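Local coordinates for protein racemase (Pseudovibrio sp. JE062, PDB 3MKC) that belongs to the enolase superfamily, in the mandelate racemase and muconate lactonizing enzyme family, pairing an N-terminal capping domain with a TIM-barrel domain, at residues P7-V20 with N30-V42. Residues are numbered along the deposited sequence; the frame is centred on the assembly and turned at random.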
ATOM      1  N   PRO A   7      23.352 -13.521 -19.490  1.00 25.05           N
ATOM      2  CA  PRO A   7      24.079 -14.076 -18.346  1.00 25.69           C
ATOM      3  C   PRO A   7      23.702 -13.439 -17.011  1.00 23.54           C
ATOM      4  O   PRO A   7      23.857 -14.054 -15.961  1.00 24.01           O
ATOM      5  CB  PRO A   7      25.544 -13.810 -18.703  1.00 26.82           C
ATOM      6  CG  PRO A   7      25.537 -13.735 -20.206  1.00 27.04           C
ATOM      7  CD  PRO A   7      24.286 -12.943 -20.471  1.00 26.12           C
ATOM      8  N   ALA A   8      23.220 -12.201 -17.066  1.00 22.15           N
ATOM      9  CA  ALA A   8      22.838 -11.450 -15.873  1.00 22.15           C
ATOM     10  C   ALA A   8      21.631 -12.016 -15.121  1.00 21.17           C
ATOM     11  O   ALA A   8      21.488 -11.800 -13.919  1.00 21.37           O
ATOM     12  CB  ALA A   8      22.583  -9.994 -16.244  1.00 22.76           C
ATOM     13  N   VAL A   9      20.754 -12.723 -15.819  1.00 21.59           N
ATOM     14  CA  VAL A   9      19.590 -13.305 -15.161  1.00 21.40           C
ATOM     15  C   VAL A   9      20.074 -14.563 -14.455  1.00 21.45           C
ATOM     16  O   VAL A   9      19.970 -15.668 -14.987  1.00 22.28           O
ATOM     17  CB  VAL A   9      18.496 -13.659 -16.185  1.00 22.60           C
ATOM     18  CG1 VAL A   9      17.249 -14.148 -15.475  1.00 23.78           C
ATOM     19  CG2 VAL A   9      18.181 -12.445 -17.025  1.00 22.95           C
ATOM     20  N   ALA A  10      20.625 -14.379 -13.261  1.00 21.62           N
ATOM     21  CA  ALA A  10      21.164 -15.487 -12.473  1.00 21.85           C
ATOM     22  C   ALA A  10      20.171 -15.964 -11.423  1.00 21.46           C
ATOM     23  O   ALA A  10      19.307 -15.207 -10.991  1.00 18.94           O
ATOM     24  CB  ALA A  10      22.460 -15.059 -11.806  1.00 21.67           C
ATOM     25  N   PRO A  11      20.310 -17.224 -10.974  1.00 21.17           N
ATOM     26  CA  PRO A  11      19.414 -17.802  -9.968  1.00 20.04           C
ATOM     27  C   PRO A  11      19.515 -17.129  -8.611  1.00 19.45           C
ATOM     28  O   PRO A  11      20.553 -16.564  -8.253  1.00 21.02           O
ATOM     29  CB  PRO A  11      19.860 -19.268  -9.892  1.00 21.30           C
ATOM     30  CG  PRO A  11      20.599 -19.499 -11.191  1.00 21.90           C
ATOM     31  CD  PRO A  11      21.332 -18.203 -11.374  1.00 21.91           C
ATOM     32  N   ILE A  12      18.427 -17.202  -7.857  1.00 18.58           N
ATOM     33  CA  ILE A  12      18.377 -16.635  -6.517  1.00 18.79           C
ATOM     34  C   ILE A  12      19.259 -17.496  -5.617  1.00 19.54           C
ATOM     35  O   ILE A  12      19.148 -18.722  -5.624  1.00 19.50           O
ATOM     36  CB  ILE A  12      16.930 -16.647  -5.975  1.00 17.66           C
ATOM     37  CG1 ILE A  12      16.066 -15.704  -6.809  1.00 17.90           C
ATOM     38  CG2 ILE A  12      16.913 -16.269  -4.497  1.00 17.89           C
ATOM     39  CD1 ILE A  12      14.604 -15.704  -6.415  1.00 20.53           C
ATOM     40  N   LYS A  13      20.139 -16.857  -4.854  1.00 20.76           N
ATOM     41  CA  LYS A  13      21.028 -17.589  -3.959  1.00 22.58           C
ATOM     42  C   LYS A  13      20.517 -17.581  -2.522  1.00 21.67           C
ATOM     43  O   LYS A  13      20.606 -18.586  -1.813  1.00 21.75           O
ATOM     44  CB  LYS A  13      22.433 -16.986  -4.007  1.00 23.43           C
ATOM     45  CG  LYS A  13      23.430 -17.665  -3.077  1.00 27.42           C
ATOM     46  CD  LYS A  13      24.801 -17.031  -3.211  1.00 28.51           C
ATOM     47  CE  LYS A  13      25.814 -17.659  -2.275  1.00 29.84           C
ATOM     48  NZ  LYS A  13      27.172 -17.108  -2.551  1.00 32.11           N
ATOM     49  N   SER A  14      19.980 -16.446  -2.089  1.00 21.31           N
ATOM     50  CA  SER A  14      19.480 -16.349  -0.728  1.00 21.02           C
ATOM     51  C   SER A  14      18.360 -15.335  -0.571  1.00 21.04           C
ATOM     52  O   SER A  14      18.188 -14.431  -1.390  1.00 21.74           O
ATOM     53  CB  SER A  14      20.618 -15.982   0.229  1.00 21.50           C
ATOM     54  OG  SER A  14      21.047 -14.642   0.029  1.00 22.30           O
ATOM     55  N   ILE A  15      17.596 -15.504   0.499  1.00 20.60           N
ATOM     56  CA  ILE A  15      16.503 -14.606   0.815  1.00 19.12           C
ATOM     57  C   ILE A  15      16.572 -14.370   2.312  1.00 20.29           C
ATOM     58  O   ILE A  15      16.430 -15.300   3.118  1.00 20.20           O
ATOM     59  CB  ILE A  15      15.135 -15.204   0.434  1.00 19.12           C
ATOM     60  CG1 ILE A  15      15.061 -15.391  -1.087  1.00 19.95           C
ATOM     61  CG2 ILE A  15      14.014 -14.276   0.910  1.00 19.55           C
ATOM     62  CD1 ILE A  15      13.716 -15.901  -1.592  1.00 18.38           C
ATOM     63  N   GLU A  16      16.805 -13.118   2.674  1.00 20.47           N
ATOM     64  CA  GLU A  16      16.934 -12.722   4.064  1.00 21.59           C
ATOM     65  C   GLU A  16      15.840 -11.766   4.518  1.00 21.12           C
ATOM     66  O   GLU A  16      15.544 -10.768   3.856  1.00 19.69           O
ATOM     67  CB  GLU A  16      18.311 -12.082   4.274  1.00 24.01           C
ATOM     68  CG  GLU A  16      18.504 -11.387   5.609  1.00 28.91           C
ATOM     69  CD  GLU A  16      19.931 -10.893   5.811  1.00 31.37           C
ATOM     70  OE1 GLU A  16      20.524 -10.353   4.850  1.00 33.57           O
ATOM     71  OE2 GLU A  16      20.459 -11.038   6.935  1.00 32.47           O
ATOM     72  N   PHE A  17      15.231 -12.091   5.652  1.00 19.09           N
ATOM     73  CA  PHE A  17      14.191 -11.256   6.230  1.00 20.39           C
ATOM     74  C   PHE A  17      14.885 -10.458   7.326  1.00 20.47           C
ATOM     75  O   PHE A  17      15.421 -11.025   8.274  1.00 22.42           O
ATOM     76  CB  PHE A  17      13.064 -12.129   6.792  1.00 19.13           C
ATOM     77  CG  PHE A  17      12.036 -12.528   5.756  1.00 18.77           C
ATOM     78  CD1 PHE A  17      10.776 -11.941   5.750  1.00 17.97           C
ATOM     79  CD2 PHE A  17      12.347 -13.457   4.765  1.00 17.01           C
ATOM     80  CE1 PHE A  17       9.835 -12.268   4.770  1.00 17.85           C
ATOM     81  CE2 PHE A  17      11.413 -13.792   3.777  1.00 18.35           C
ATOM     82  CZ  PHE A  17      10.153 -13.191   3.783  1.00 15.77           C
ATOM     83  N   ILE A  18      14.872  -9.137   7.189  1.00 21.39           N
ATOM     84  CA  ILE A  18      15.557  -8.271   8.134  1.00 20.81           C
ATOM     85  C   ILE A  18      14.661  -7.368   8.957  1.00 21.09           C
ATOM     86  O   ILE A  18      14.222  -6.320   8.489  1.00 21.75           O
ATOM     87  CB  ILE A  18      16.579  -7.389   7.390  1.00 21.32           C
ATOM     88  CG1 ILE A  18      17.550  -8.280   6.619  1.00 20.74           C
ATOM     89  CG2 ILE A  18      17.313  -6.485   8.376  1.00 21.56           C
ATOM     90  CD1 ILE A  18      18.437  -7.534   5.649  1.00 23.35           C
ATOM     91  N   PRO A  19      14.385  -7.760  10.206  1.00 21.52           N
ATOM     92  CA  PRO A  19      13.541  -6.973  11.109  1.00 22.74           C
ATOM     93  C   PRO A  19      14.163  -5.601  11.358  1.00 23.64           C
ATOM     94  O   PRO A  19      15.356  -5.506  11.635  1.00 24.64           O
ATOM     95  CB  PRO A  19      13.521  -7.816  12.383  1.00 22.53           C
ATOM     96  CG  PRO A  19      13.648  -9.213  11.860  1.00 23.70           C
ATOM     97  CD  PRO A  19      14.707  -9.073  10.795  1.00 23.19           C
ATOM     98  N   VAL A  20      13.369  -4.543  11.248  1.00 23.85           N
ATOM     99  CA  VAL A  20      13.877  -3.200  11.490  1.00 24.87           C
ATOM    100  C   VAL A  20      12.957  -2.476  12.466  1.00 26.79           C
ATOM    101  O   VAL A  20      11.787  -2.228  12.169  1.00 25.89           O
ATOM    102  CB  VAL A  20      13.977  -2.383  10.182  1.00 24.60           C
ATOM    103  CG1 VAL A  20      14.512  -0.983  10.487  1.00 25.20           C
ATOM    104  CG2 VAL A  20      14.894  -3.094   9.189  1.00 24.08           C
ATOM    105  N   ASN A  30       8.259   0.248  12.509  1.00 25.46           N
ATOM    106  CA  ASN A  30       9.061  -0.905  12.180  1.00 22.10           C
ATOM    107  C   ASN A  30       8.663  -1.480  10.839  1.00 20.82           C
ATOM    108  O   ASN A  30       7.656  -1.093  10.246  1.00 20.00           O
ATOM    109  CB  ASN A  30       8.924  -1.976  13.271  1.00 24.45           C
ATOM    110  CG  ASN A  30       7.489  -2.418  13.474  1.00 26.41           C
ATOM    111  OD1 ASN A  30       6.814  -2.813  12.526  1.00 27.04           O
ATOM    112  ND2 ASN A  30       7.017  -2.357  14.713  1.00 28.43           N
ATOM    113  N   THR A  31       9.483  -2.400  10.358  1.00 18.98           N
ATOM    114  CA  THR A  31       9.219  -3.063   9.107  1.00 18.51           C
ATOM    115  C   THR A  31      10.106  -4.292   9.034  1.00 19.05           C
ATOM    116  O   THR A  31      10.895  -4.573   9.947  1.00 19.04           O
ATOM    117  CB  THR A  31       9.512  -2.149   7.897  1.00 17.74           C
ATOM    118  OG1 THR A  31       9.016  -2.774   6.707  1.00 17.03           O
ATOM    119  CG2 THR A  31      11.018  -1.913   7.742  1.00 17.93           C
ATOM    120  N   VAL A  32       9.954  -5.037   7.954  1.00 17.22           N
ATOM    121  CA  VAL A  32      10.753  -6.217   7.749  1.00 17.56           C
ATOM    122  C   VAL A  32      11.264  -6.147   6.329  1.00 17.89           C
ATOM    123  O   VAL A  32      10.519  -6.373   5.378  1.00 18.78           O
ATOM    124  CB  VAL A  32       9.925  -7.490   7.940  1.00 18.12           C
ATOM    125  CG1 VAL A  32      10.809  -8.702   7.788  1.00 18.88           C
ATOM    126  CG2 VAL A  32       9.267  -7.467   9.308  1.00 19.55           C
ATOM    127  N   VAL A  33      12.535  -5.797   6.184  1.00 17.67           N
ATOM    128  CA  VAL A  33      13.124  -5.713   4.861  1.00 17.79           C
ATOM    129  C   VAL A  33      13.372  -7.113   4.335  1.00 19.05           C
ATOM    130  O   VAL A  33      13.818  -7.991   5.072  1.00 20.92           O
ATOM    131  CB  VAL A  33      14.470  -4.965   4.887  1.00 17.97           C
ATOM    132  CG1 VAL A  33      15.095  -4.976   3.496  1.00 17.01           C
ATOM    133  CG2 VAL A  33      14.262  -3.542   5.367  1.00 16.73           C
ATOM    134  N   VAL A  34      13.053  -7.327   3.066  1.00 18.23           N
ATOM    135  CA  VAL A  34      13.291  -8.611   2.440  1.00 18.40           C
ATOM    136  C   VAL A  34      14.368  -8.400   1.382  1.00 20.38           C
ATOM    137  O   VAL A  34      14.171  -7.648   0.426  1.00 21.10           O
ATOM    138  CB  VAL A  34      12.028  -9.162   1.759  1.00 19.47           C
ATOM    139  CG1 VAL A  34      12.365 -10.462   1.032  1.00 17.16           C
ATOM    140  CG2 VAL A  34      10.938  -9.387   2.791  1.00 17.69           C
ATOM    141  N   LYS A  35      15.509  -9.058   1.560  1.00 19.94           N
ATOM    142  CA  LYS A  35      16.612  -8.934   0.619  1.00 20.90           C
ATOM    143  C   LYS A  35      16.831 -10.250  -0.121  1.00 21.00           C
ATOM    144  O   LYS A  35      17.182 -11.265   0.488  1.00 20.82           O
ATOM    145  CB  LYS A  35      17.883  -8.546   1.375  1.00 21.25           C
ATOM    146  CG  LYS A  35      19.085  -8.187   0.514  1.00 24.59           C
ATOM    147  CD  LYS A  35      20.267  -7.862   1.427  1.00 26.09           C
ATOM    148  CE  LYS A  35      21.459  -7.308   0.676  1.00 28.47           C
ATOM    149  NZ  LYS A  35      22.480  -6.774   1.635  1.00 28.97           N
ATOM    150  N   VAL A  36      16.609 -10.235  -1.433  1.00 20.69           N
ATOM    151  CA  VAL A  36      16.802 -11.422  -2.259  1.00 19.64           C
ATOM    152  C   VAL A  36      18.087 -11.206  -3.056  1.00 20.68           C
ATOM    153  O   VAL A  36      18.193 -10.266  -3.841  1.00 21.16           O
ATOM    154  CB  VAL A  36      15.617 -11.634  -3.231  1.00 17.52           C
ATOM    155  CG1 VAL A  36      15.813 -12.910  -4.025  1.00 16.82           C
ATOM    156  CG2 VAL A  36      14.310 -11.696  -2.449  1.00 17.64           C
ATOM    157  N   THR A  37      19.058 -12.084  -2.848  1.00 20.39           N
ATOM    158  CA  THR A  37      20.346 -11.973  -3.516  1.00 20.53           C
ATOM    159  C   THR A  37      20.571 -13.081  -4.532  1.00 20.52           C
ATOM    160  O   THR A  37      20.262 -14.240  -4.263  1.00 19.84           O
ATOM    161  CB  THR A  37      21.474 -12.017  -2.480  1.00 20.42           C
ATOM    162  OG1 THR A  37      21.183 -11.088  -1.428  1.00 20.94           O
ATOM    163  CG2 THR A  37      22.806 -11.649  -3.126  1.00 20.43           C
ATOM    164  N   ASP A  38      21.105 -12.734  -5.701  1.00 20.36           N
ATOM    165  CA  ASP A  38      21.359 -13.758  -6.708  1.00 21.59           C
ATOM    166  C   ASP A  38      22.787 -14.280  -6.583  1.00 21.39           C
ATOM    167  O   ASP A  38      23.557 -13.806  -5.750  1.00 21.03           O
ATOM    168  CB  ASP A  38      21.078 -13.245  -8.132  1.00 21.17           C
ATOM    169  CG  ASP A  38      22.108 -12.242  -8.631  1.00 23.43           C
ATOM    170  OD1 ASP A  38      23.218 -12.169  -8.067  1.00 23.51           O
ATOM    171  OD2 ASP A  38      21.803 -11.533  -9.615  1.00 22.63           O
ATOM    172  N   GLU A  39      23.134 -15.255  -7.412  1.00 22.40           N
ATOM    173  CA  GLU A  39      24.454 -15.865  -7.354  1.00 24.84           C
ATOM    174  C   GLU A  39      25.597 -14.957  -7.755  1.00 25.38           C
ATOM    175  O   GLU A  39      26.757 -15.328  -7.607  1.00 28.07           O
ATOM    176  CB  GLU A  39      24.472 -17.134  -8.200  1.00 25.56           C
ATOM    177  CG  GLU A  39      23.296 -18.036  -7.896  1.00 31.06           C
ATOM    178  CD  GLU A  39      23.584 -19.502  -8.121  1.00 32.96           C
ATOM    179  OE1 GLU A  39      23.843 -19.897  -9.279  1.00 35.05           O
ATOM    180  OE2 GLU A  39      23.549 -20.259  -7.123  1.00 36.36           O
ATOM    181  N   ASN A  40      25.280 -13.772  -8.263  1.00 26.11           N
ATOM    182  CA  ASN A  40      26.315 -12.826  -8.657  1.00 25.71           C
ATOM    183  C   ASN A  40      26.444 -11.708  -7.633  1.00 25.63           C
ATOM    184  O   ASN A  40      27.256 -10.801  -7.798  1.00 27.60           O
ATOM    185  CB  ASN A  40      26.025 -12.226 -10.041  1.00 25.49           C
ATOM    186  CG  ASN A  40      26.230 -13.223 -11.167  1.00 26.19           C
ATOM    187  OD1 ASN A  40      27.190 -13.992 -11.162  1.00 27.10           O
ATOM    188  ND2 ASN A  40      25.338 -13.202 -12.148  1.00 25.71           N
ATOM    189  N   GLY A  41      25.641 -11.773  -6.577  1.00 24.99           N
ATOM    190  CA  GLY A  41      25.699 -10.755  -5.541  1.00 23.83           C
ATOM    191  C   GLY A  41      24.726  -9.603  -5.714  1.00 22.71           C
ATOM    192  O   GLY A  41      24.666  -8.702  -4.878  1.00 24.72           O
ATOM    193  N   VAL A  42      23.969  -9.612  -6.804  1.00 22.29           N
ATOM    194  CA  VAL A  42      22.994  -8.555  -7.040  1.00 20.80           C
ATOM    195  C   VAL A  42      21.796  -8.860  -6.155  1.00 20.18           C
ATOM    196  O   VAL A  42      21.444 -10.023  -5.971  1.00 20.61           O
ATOM    197  CB  VAL A  42      22.536  -8.533  -8.508  1.00 20.60           C
ATOM    198  CG1 VAL A  42      21.595  -7.364  -8.738  1.00 21.41           C
ATOM    199  CG2 VAL A  42      23.747  -8.428  -9.428  1.00 23.56           C
TER
HETATM  200  O   HOH W   1      23.326 -11.064 -11.869  1.00 29.88           O
HETATM  201  O   HOH W   2      19.825 -12.272   0.406  1.00 23.51           O
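Phe17 and Val34 form a non-hydrogen-bonded antiparallel pair with side chains alongside each other, a worked example of how neighbouring strands share a surface. From CB, the ring leaves with CG anti to its own carbonyl carbon (chi1 -85°), bringing an edge and a face to the second strand. At that edge CD1 meets Val32 CG1 at 3.8 Å and also lies under Val34 CG2, which continues over CE1 (3.7 Å) and CZ. This methyl sits off-centre toward the rim in a CH-pi contact, 4.0 Å from the ring centroid. Beyond the hairpin the ring packs on Ile55 and Ala59 of helix 52-59 and Ile110 of helix 102-122. On the same side of the sheet as Phe17, Ile15 CG1 rests against Val36 CG1.

The opposite side, carrying Ser14, Glu16, Lys35 and Thr37, is more polar: one water bridges Ser14 OG, Thr37 OG1 and Lys35 O. Paired backbone bonds join Glu16 to Lys35 almost straight, whereas near the turn Lys13 and Ser14 both face Thr37, a classic beta bulge in which Thr37 O accepts from Lys13 N (2.7 Å) and Ser14 N (3.1 Å). Past it, Asp38 OD1 takes Asn40 N and Val42 N from opposite faces of the carboxylate, the first closing an Asx turn. Such a hairpin, continued by strand 43-48 into a three-stranded antiparallel sheet, is characteristic of the enolase-superfamily N-terminal capping domain.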